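Local coordinates for protein alternansucrase (Leuconostoc mesenteroides, PDB 6HVG) that belongs to glycoside hydrolase family 70 and combines a large TIM-barrel-type enzyme core holding a calcium ion with repeats of the choline-binding type, at residues A[257-260]-A[261-265]; A[1211-1214]-A[1215-1218]; A[896-899]-A[900-904]. All blocks are in the same frame, centred on the assembly; numbering follows the deposited sequence.

Contact 1 (A[257-260]-A[261-265])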
loop_
_atom_site.group_PDB
_atom_site.type_symbol
_atom_site.label_atom_id
_atom_site.label_comp_id
_atom_site.label_asym_id
_atom_site.label_seq_id
_atom_site.Cartn_x
_atom_site.Cartn_y
_atom_site.Cartn_z
ATOM N N TYR A 257 34.468 17.980 27.989
ATOM C CA TYR A 257 35.812 17.631 28.483
ATOM C C TYR A 257 36.593 16.794 27.490
ATOM O O TYR A 257 36.035 15.957 26.802
ATOM C CB TYR A 257 35.743 16.878 29.800
ATOM C CG TYR A 257 37.121 16.695 30.362
ATOM C CD1 TYR A 257 37.781 17.767 30.919
ATOM C CD2 TYR A 257 37.787 15.475 30.297
ATOM C CE1 TYR A 257 39.052 17.646 31.430
ATOM C CE2 TYR A 257 39.061 15.343 30.796
ATOM C CZ TYR A 257 39.681 16.431 31.366
ATOM O OH TYR A 257 40.966 16.280 31.832
ATOM N N PHE A 258 37.897 17.017 27.392
ATOM C CA PHE A 258 38.709 16.192 26.494
ATOM C C PHE A 258 39.937 15.636 27.217
ATOM O O PHE A 258 40.614 16.344 27.956
ATOM C CB PHE A 258 39.132 17.016 25.281
ATOM C CG PHE A 258 38.013 17.313 24.329
ATOM C CD1 PHE A 258 37.264 18.474 24.439
ATOM C CD2 PHE A 258 37.713 16.443 23.316
ATOM C CE1 PHE A 258 36.207 18.734 23.573
ATOM C CE2 PHE A 258 36.661 16.707 22.426
ATOM C CZ PHE A 258 35.912 17.862 22.553
ATOM N N ASN A 259 40.246 14.366 26.997
ATOM C CA ASN A 259 41.396 13.762 27.653
ATOM C C ASN A 259 42.699 14.294 27.064
ATOM O O ASN A 259 42.699 15.001 26.057
ATOM C CB ASN A 259 41.306 12.234 27.602
ATOM C CG ASN A 259 41.638 11.641 26.251
ATOM O OD1 ASN A 259 42.049 12.326 25.319
ATOM N ND2 ASN A 259 41.453 10.339 26.144
ATOM N N GLN A 260 43.812 13.944 27.684
ATOM C CA GLN A 260 45.091 14.509 27.296
ATOM C C GLN A 260 45.506 14.154 25.860
ATOM O O GLN A 260 46.420 14.774 25.319
ATOM C CB GLN A 260 46.172 14.082 28.281
ATOM C CG GLN A 260 45.940 14.495 29.732
ATOM C CD GLN A 260 47.059 13.991 30.624
ATOM O OE1 GLN A 260 47.669 12.946 30.347
ATOM N NE2 GLN A 260 47.357 14.738 31.689
ATOM N N GLN A 261 44.844 13.175 25.255
ATOM C CA GLN A 261 45.088 12.831 23.849
ATOM C C GLN A 261 44.079 13.443 22.898
ATOM O O GLN A 261 44.113 13.153 21.712
ATOM C CB GLN A 261 45.109 11.299 23.654
ATOM C CG GLN A 261 46.380 10.609 24.123
ATOM C CD GLN A 261 46.518 10.620 25.639
ATOM O OE1 GLN A 261 45.543 10.396 26.371
ATOM N NE2 GLN A 261 47.728 10.877 26.124
ATOM N N GLY A 262 43.155 14.248 23.426
ATOM C CA GLY A 262 42.174 14.975 22.630
ATOM C C GLY A 262 40.847 14.285 22.386
ATOM O O GLY A 262 40.019 14.775 21.615
ATOM N N VAL A 263 40.617 13.163 23.062
ATOM C CA VAL A 263 39.404 12.370 22.873
ATOM C C VAL A 263 38.285 12.917 23.750
ATOM O O VAL A 263 38.540 13.397 24.844
ATOM C CB VAL A 263 39.641 10.883 23.229
ATOM C CG1 VAL A 263 38.359 10.058 23.115
ATOM C CG2 VAL A 263 40.722 10.297 22.331
ATOM N N GLN A 264 37.050 12.834 23.274
ATOM C CA GLN A 264 35.919 13.386 24.018
ATOM C C GLN A 264 35.326 12.411 25.031
ATOM O O GLN A 264 34.955 11.289 24.684
ATOM C CB GLN A 264 34.806 13.860 23.075
ATOM C CG GLN A 264 33.842 14.807 23.793
ATOM C CD GLN A 264 32.687 15.278 22.951
ATOM O OE1 GLN A 264 32.453 14.789 21.841
ATOM N NE2 GLN A 264 31.943 16.229 23.481
ATOM N N ILE A 265 35.219 12.859 26.277
ATOM C CA ILE A 265 34.565 12.066 27.312
ATOM C C ILE A 265 33.042 12.126 27.118
ATOM O O ILE A 265 32.452 13.211 27.067
ATOM C CB ILE A 265 34.916 12.527 28.733
ATOM C CG1 ILE A 265 36.434 12.525 29.016
ATOM C CG2 ILE A 265 34.192 11.677 29.753
ATOM C CD1 ILE A 265 37.219 11.266 28.674
HETATM O O HOH W 1 32.769 15.940 26.570
#

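Contact 2 (A[1211-1214]-A[1215-1218])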
loop_
_atom_site.group_PDB
_atom_site.type_symbol
_atom_site.label_atom_id
_atom_site.label_comp_id
_atom_site.label_asym_id
_atom_site.label_seq_id
_atom_site.Cartn_x
_atom_site.Cartn_y
_atom_site.Cartn_z
ATOM N N PHE A 1211 -30.949 -5.171 -19.286
ATOM C CA PHE A 1211 -30.899 -6.491 -19.913
ATOM C C PHE A 1211 -31.432 -7.616 -19.027
ATOM O O PHE A 1211 -31.572 -8.755 -19.486
ATOM C CB PHE A 1211 -29.455 -6.789 -20.378
ATOM C CG PHE A 1211 -28.830 -5.642 -21.125
ATOM C CD1 PHE A 1211 -29.300 -5.278 -22.380
ATOM C CD2 PHE A 1211 -27.820 -4.884 -20.554
ATOM C CE1 PHE A 1211 -28.758 -4.196 -23.055
ATOM C CE2 PHE A 1211 -27.271 -3.800 -21.222
ATOM C CZ PHE A 1211 -27.737 -3.458 -22.476
ATOM N N LEU A 1212 -31.740 -7.301 -17.775
ATOM C CA LEU A 1212 -32.122 -8.312 -16.789
ATOM C C LEU A 1212 -33.479 -8.948 -17.046
ATOM O O LEU A 1212 -33.662 -10.147 -16.830
ATOM C CB LEU A 1212 -32.141 -7.702 -15.388
ATOM C CG LEU A 1212 -30.794 -7.238 -14.823
ATOM C CD1 LEU A 1212 -30.999 -6.398 -13.575
ATOM C CD2 LEU A 1212 -29.877 -8.406 -14.516
ATOM N N ASP A 1213 -34.441 -8.145 -17.478
ATOM C CA ASP A 1213 -35.779 -8.653 -17.710
ATOM C C ASP A 1213 -35.806 -9.636 -18.876
ATOM O O ASP A 1213 -36.439 -10.686 -18.782
ATOM C CB ASP A 1213 -36.762 -7.487 -17.935
ATOM C CG ASP A 1213 -36.958 -6.629 -16.684
ATOM O OD1 ASP A 1213 -36.627 -7.092 -15.573
ATOM O OD2 ASP A 1213 -37.465 -5.501 -16.811
ATOM N N LYS A 1214 -35.139 -9.299 -19.972
ATOM C CA LYS A 1214 -34.981 -10.243 -21.086
ATOM C C LYS A 1214 -34.293 -11.533 -20.629
ATOM O O LYS A 1214 -34.660 -12.621 -21.060
ATOM C CB LYS A 1214 -34.163 -9.606 -22.216
ATOM C CG LYS A 1214 -34.124 -10.406 -23.515
ATOM C CD LYS A 1214 -35.442 -10.277 -24.276
ATOM C CE LYS A 1214 -35.897 -11.582 -24.927
ATOM N NZ LYS A 1214 -37.371 -11.638 -25.126
ATOM N N LEU A 1215 -33.286 -11.394 -19.765
ATOM C CA LEU A 1215 -32.543 -12.532 -19.229
ATOM C C LEU A 1215 -33.365 -13.407 -18.277
ATOM O O LEU A 1215 -33.190 -14.623 -18.273
ATOM C CB LEU A 1215 -31.263 -12.069 -18.531
ATOM C CG LEU A 1215 -30.089 -11.650 -19.416
ATOM C CD1 LEU A 1215 -28.988 -11.038 -18.571
ATOM C CD2 LEU A 1215 -29.506 -12.808 -20.202
ATOM N N ARG A 1216 -34.238 -12.805 -17.469
ATOM C CA ARG A 1216 -35.077 -13.564 -16.519
ATOM C C ARG A 1216 -36.137 -14.370 -17.263
ATOM O O ARG A 1216 -36.398 -15.523 -16.934
ATOM C CB ARG A 1216 -35.760 -12.632 -15.513
ATOM C CG ARG A 1216 -36.315 -13.351 -14.287
ATOM C CD ARG A 1216 -37.586 -12.722 -13.726
ATOM N NE ARG A 1216 -37.305 -11.696 -12.720
ATOM C CZ ARG A 1216 -37.298 -10.381 -12.936
ATOM N NH1 ARG A 1216 -37.560 -9.882 -14.145
ATOM N NH2 ARG A 1216 -37.024 -9.557 -11.919
ATOM N N GLU A 1217 -36.732 -13.756 -18.279
ATOM C CA GLU A 1217 -37.663 -14.437 -19.169
ATOM C C GLU A 1217 -37.000 -15.651 -19.843
ATOM O O GLU A 1217 -37.579 -16.726 -19.863
ATOM C CB GLU A 1217 -38.182 -13.455 -20.229
ATOM C CG GLU A 1217 -39.351 -13.965 -21.062
ATOM C CD GLU A 1217 -39.871 -12.936 -22.058
ATOM O OE1 GLU A 1217 -39.418 -11.776 -22.019
ATOM O OE2 GLU A 1217 -40.749 -13.285 -22.880
ATOM N N GLU A 1218 -35.787 -15.481 -20.376
ATOM C CA GLU A 1218 -35.107 -16.555 -21.114
ATOM C C GLU A 1218 -34.430 -17.619 -20.257
ATOM O O GLU A 1218 -34.367 -18.774 -20.666
ATOM C CB GLU A 1218 -34.059 -15.990 -22.061
ATOM C CG GLU A 1218 -34.632 -15.326 -23.299
ATOM C CD GLU A 1218 -33.534 -14.803 -24.205
ATOM O OE1 GLU A 1218 -32.529 -15.514 -24.378
ATOM O OE2 GLU A 1218 -33.664 -13.685 -24.745
#

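Contact 3 (A[896-899]-A[900-904])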
loop_
_atom_site.group_PDB
_atom_site.type_symbol
_atom_site.label_atom_id
_atom_site.label_comp_id
_atom_site.label_asym_id
_atom_site.label_seq_id
_atom_site.Cartn_x
_atom_site.Cartn_y
_atom_site.Cartn_z
ATOM N N THR A 896 7.833 -45.586 -27.069
ATOM C CA THR A 896 8.500 -45.576 -28.368
ATOM C C THR A 896 7.589 -45.175 -29.512
ATOM O O THR A 896 8.076 -44.703 -30.550
ATOM C CB THR A 896 9.067 -46.972 -28.699
ATOM O OG1 THR A 896 8.013 -47.943 -28.673
ATOM C CG2 THR A 896 10.132 -47.363 -27.699
ATOM N N THR A 897 6.283 -45.355 -29.351
ATOM C CA THR A 897 5.373 -45.068 -30.447
ATOM C C THR A 897 3.965 -44.847 -29.937
ATOM O O THR A 897 3.618 -45.282 -28.854
ATOM C CB THR A 897 5.403 -46.206 -31.507
ATOM O OG1 THR A 897 4.951 -45.707 -32.785
ATOM C CG2 THR A 897 4.556 -47.434 -31.059
ATOM N N THR A 898 3.156 -44.189 -30.753
ATOM C CA THR A 898 1.790 -43.839 -30.383
ATOM C C THR A 898 0.912 -45.069 -30.407
ATOM O O THR A 898 1.204 -46.059 -31.094
ATOM C CB THR A 898 1.191 -42.791 -31.342
ATOM O OG1 THR A 898 1.399 -43.207 -32.693
ATOM C CG2 THR A 898 1.858 -41.475 -31.137
ATOM N N GLN A 899 -0.172 -45.004 -29.648
ATOM C CA GLN A 899 -1.180 -46.074 -29.663
ATOM C C GLN A 899 -2.028 -46.100 -30.941
ATOM O O GLN A 899 -2.325 -47.177 -31.474
ATOM C CB GLN A 899 -2.049 -45.975 -28.406
ATOM C CG GLN A 899 -1.311 -46.529 -27.185
ATOM C CD GLN A 899 -1.672 -45.825 -25.892
ATOM O OE1 GLN A 899 -2.749 -45.234 -25.786
ATOM N NE2 GLN A 899 -0.746 -45.839 -24.920
ATOM N N ASP A 900 -2.388 -44.910 -31.420
ATOM C CA ASP A 900 -3.128 -44.745 -32.678
ATOM C C ASP A 900 -2.250 -44.806 -33.941
ATOM O O ASP A 900 -2.745 -44.544 -35.028
ATOM C CB ASP A 900 -3.973 -43.443 -32.644
ATOM C CG ASP A 900 -3.137 -42.169 -32.757
ATOM O OD1 ASP A 900 -1.979 -42.152 -32.293
ATOM O OD2 ASP A 900 -3.653 -41.174 -33.306
ATOM N N ASN A 901 -0.969 -45.157 -33.799
ATOM C CA ASN A 901 -0.022 -45.246 -34.930
ATOM C C ASN A 901 0.124 -43.987 -35.792
ATOM O O ASN A 901 0.501 -44.061 -36.962
ATOM C CB ASN A 901 -0.332 -46.460 -35.820
ATOM C CG ASN A 901 0.391 -47.711 -35.363
ATOM O OD1 ASN A 901 0.726 -47.866 -34.184
ATOM N ND2 ASN A 901 0.687 -48.590 -36.314
ATOM N N SER A 902 -0.144 -42.828 -35.197
ATOM C CA SER A 902 0.067 -41.558 -35.875
ATOM C C SER A 902 1.559 -41.248 -35.811
ATOM O O SER A 902 2.218 -41.596 -34.839
ATOM C CB SER A 902 -0.769 -40.449 -35.222
ATOM O OG SER A 902 -0.282 -40.124 -33.937
ATOM N N GLN A 903 2.095 -40.626 -36.859
ATOM C CA GLN A 903 3.528 -40.345 -36.925
ATOM C C GLN A 903 3.882 -38.905 -36.581
ATOM O O GLN A 903 5.061 -38.566 -36.543
ATOM C CB GLN A 903 4.091 -40.733 -38.296
ATOM C CG GLN A 903 4.109 -42.244 -38.497
ATOM C CD GLN A 903 5.011 -42.970 -37.509
ATOM O OE1 GLN A 903 4.570 -43.892 -36.820
ATOM N NE2 GLN A 903 6.280 -42.561 -37.437
ATOM N N ASP A 904 2.873 -38.082 -36.274
ATOM C CA ASP A 904 3.070 -36.657 -35.985
ATOM C C ASP A 904 4.172 -36.415 -34.966
ATOM O O ASP A 904 4.904 -35.444 -35.071
ATOM C CB ASP A 904 1.776 -36.014 -35.474
ATOM C CG ASP A 904 0.664 -35.977 -36.526
ATOM O OD1 ASP A 904 0.685 -36.800 -37.461
ATOM O OD2 ASP A 904 -0.251 -35.131 -36.403
#

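Contact 1 (A[257-260]-A[261-265])
Asn259 and Val263 face each other across a tight hairpin turn, and the amide of the asparagine does much of the holding. With CG set between its own backbone N and carbonyl carbon (chi1 76°), the side chain folds back over the turn. OD1 takes the backbone N of Val263 at 2.8 Å, arriving from above the amide plane, and it also receives a weak bond from Gln261 N, an Asx turn. ND2 lies against the branched flank of Val263, 3.5 Å from CB. With a single methylene before its amide, asparagine brings OD1 close to the N-H groups of its own turn.

The same asparagine opens a type I turn from Asn259 to Gly262, in which Gly262 N bonds Asn259 O at 2.8 Å. Asn259 N in turn bonds Val263 O at 2.9 Å, completing a turn with a G1 bulge. Gly262 occupies the bulge at a phi of 91°, where a side chain would collide with the preceding carbonyl.

Further along the arms, Ile265 N bonds Tyr257 O at 3.2 Å. Their side chains run alongside each other in the same direction, Ile265 CG1 meeting the tyrosine ring in its plane at the edge, 3.5 Å from CD2. Phe258 and Gln264 instead meet at a slant: CE2 of the ring touches Gln264 CB at 3.5 Å, and the ring and amide planes are only 16° apart. The extended Gln264 packs CB and CG against the ring, and its OE1 bonds Lys266; a methylene chain ending in an amide suits both tasks. A water accepts from Tyr257 N and Gln264 NE2 and also bonds Ile265 O.

The hairpin lies between strands 254-256 and 268-270 of a choline-binding repeat. Phe258, Val263 and Gln264 rest on Tyr237, Tyr236 and Thr235 of strand 235-238, while Tyr257 and Ile265 both touch Gln270 of strand 268-270.

Contact 2 (A[1211-1214]-A[1215-1218])
Asp1213 and Arg1216, three residues apart, lie side by side and point the same way from one helical turn. The aspartate keeps CG beside its backbone N (chi1 -67°), whereas the arginine starts away from its N (chi1 -164°) and then bends at both following bonds, curling its guanidinium back. NH1 thus meets Asp1213 OD1 at 3.3 Å in a salt bridge, approaching from above the carboxylate plane, and the two flat groups are turned 26° apart. The same oxygen forms a second salt bridge with Lys1239, so two cations probably stabilise its negative charge.

Helix 1212-1218 is amphipathic. Leu1212 and Leu1215, buried, face Asn595 and His598 of helix 587-601 and Phe1223 of helix 1220-1224, while Asp1213, Lys1214, Glu1217 and Glu1218 are exposed; Arg1216 lies at the border, its side chain touching Phe1223 and Ala1236. Leucine suits the buried face because its branched end fills the contact with those neighbours. Backbone bonds of the i to i+4 kind, such as Glu1217 N to Asp1213 O at 3.1 Å, carry the turn.

On the exposed side Lys1214, kinked at its second and third torsions, reaches across toward two glutamates. NZ makes a long salt bridge with Glu1217 OE1 at 3.7 Å, and the CE methylene of Lys1214 lies beside Glu1218 OE2.

Contact 3 (A[896-899]-A[900-904])
Thr898 and Ser902 close a surface turn in the long loop between strands 881-885 and 910-915, a local contact in which a threonine hydroxyl binds a backbone carbonyl four residues on. The threonine is the buried member. Its OG1 sits between the backbone N and the carbonyl carbon (chi1 49°), which aims the hydroxyl across the turn to donate to Ser902 O at 2.8 Å. The bond lies in the carbonyl plane, on a lone pair, with a C=O...O angle of 128°. The methyl CG2 flanks Ser902 OG at 3.8 Å.

The two strands are neighbours in a curled antiparallel sheet of the family 70 region, and the loop connects them, well away from the chain's centre. Thr898 also packs on Ile890 and Tyr905, both loop residues; threonine suits the place because its hydroxyl bonds within the turn while the small side chain can still pack on these two.

At the apex, Asp900 turns its carboxylate back so that OD1 lies 3.4 Å from Thr898 CB. Ser902 OG donates to that oxygen at 3.1 Å, on its syn side and somewhat out of plane. Between them Asn901 takes a positive phi of 55°, a left-handed conformation that asparagine tolerates better than most residues.

In the fold
Along the chain the order is contact 1, contact 3, contact 2. Contact 1 belongs to a choline-binding repeat, built of short hairpins, while the other two fall within the family 70 range and yet share no helix or sheet. Residues 896-904 connect two strands of the curled antiparallel sheet, whereas 1211-1218 form a short helix packed on helix 587-601. Their centres are about 50 Å apart, and each lies about 90 Å from the centre of contact 1, which is on the opposite side of the chain's centre from contact 2. Three separate local structures, a hairpin, a short helix and a loop turn, thus mark distant outer parts of a large single-chain molecule.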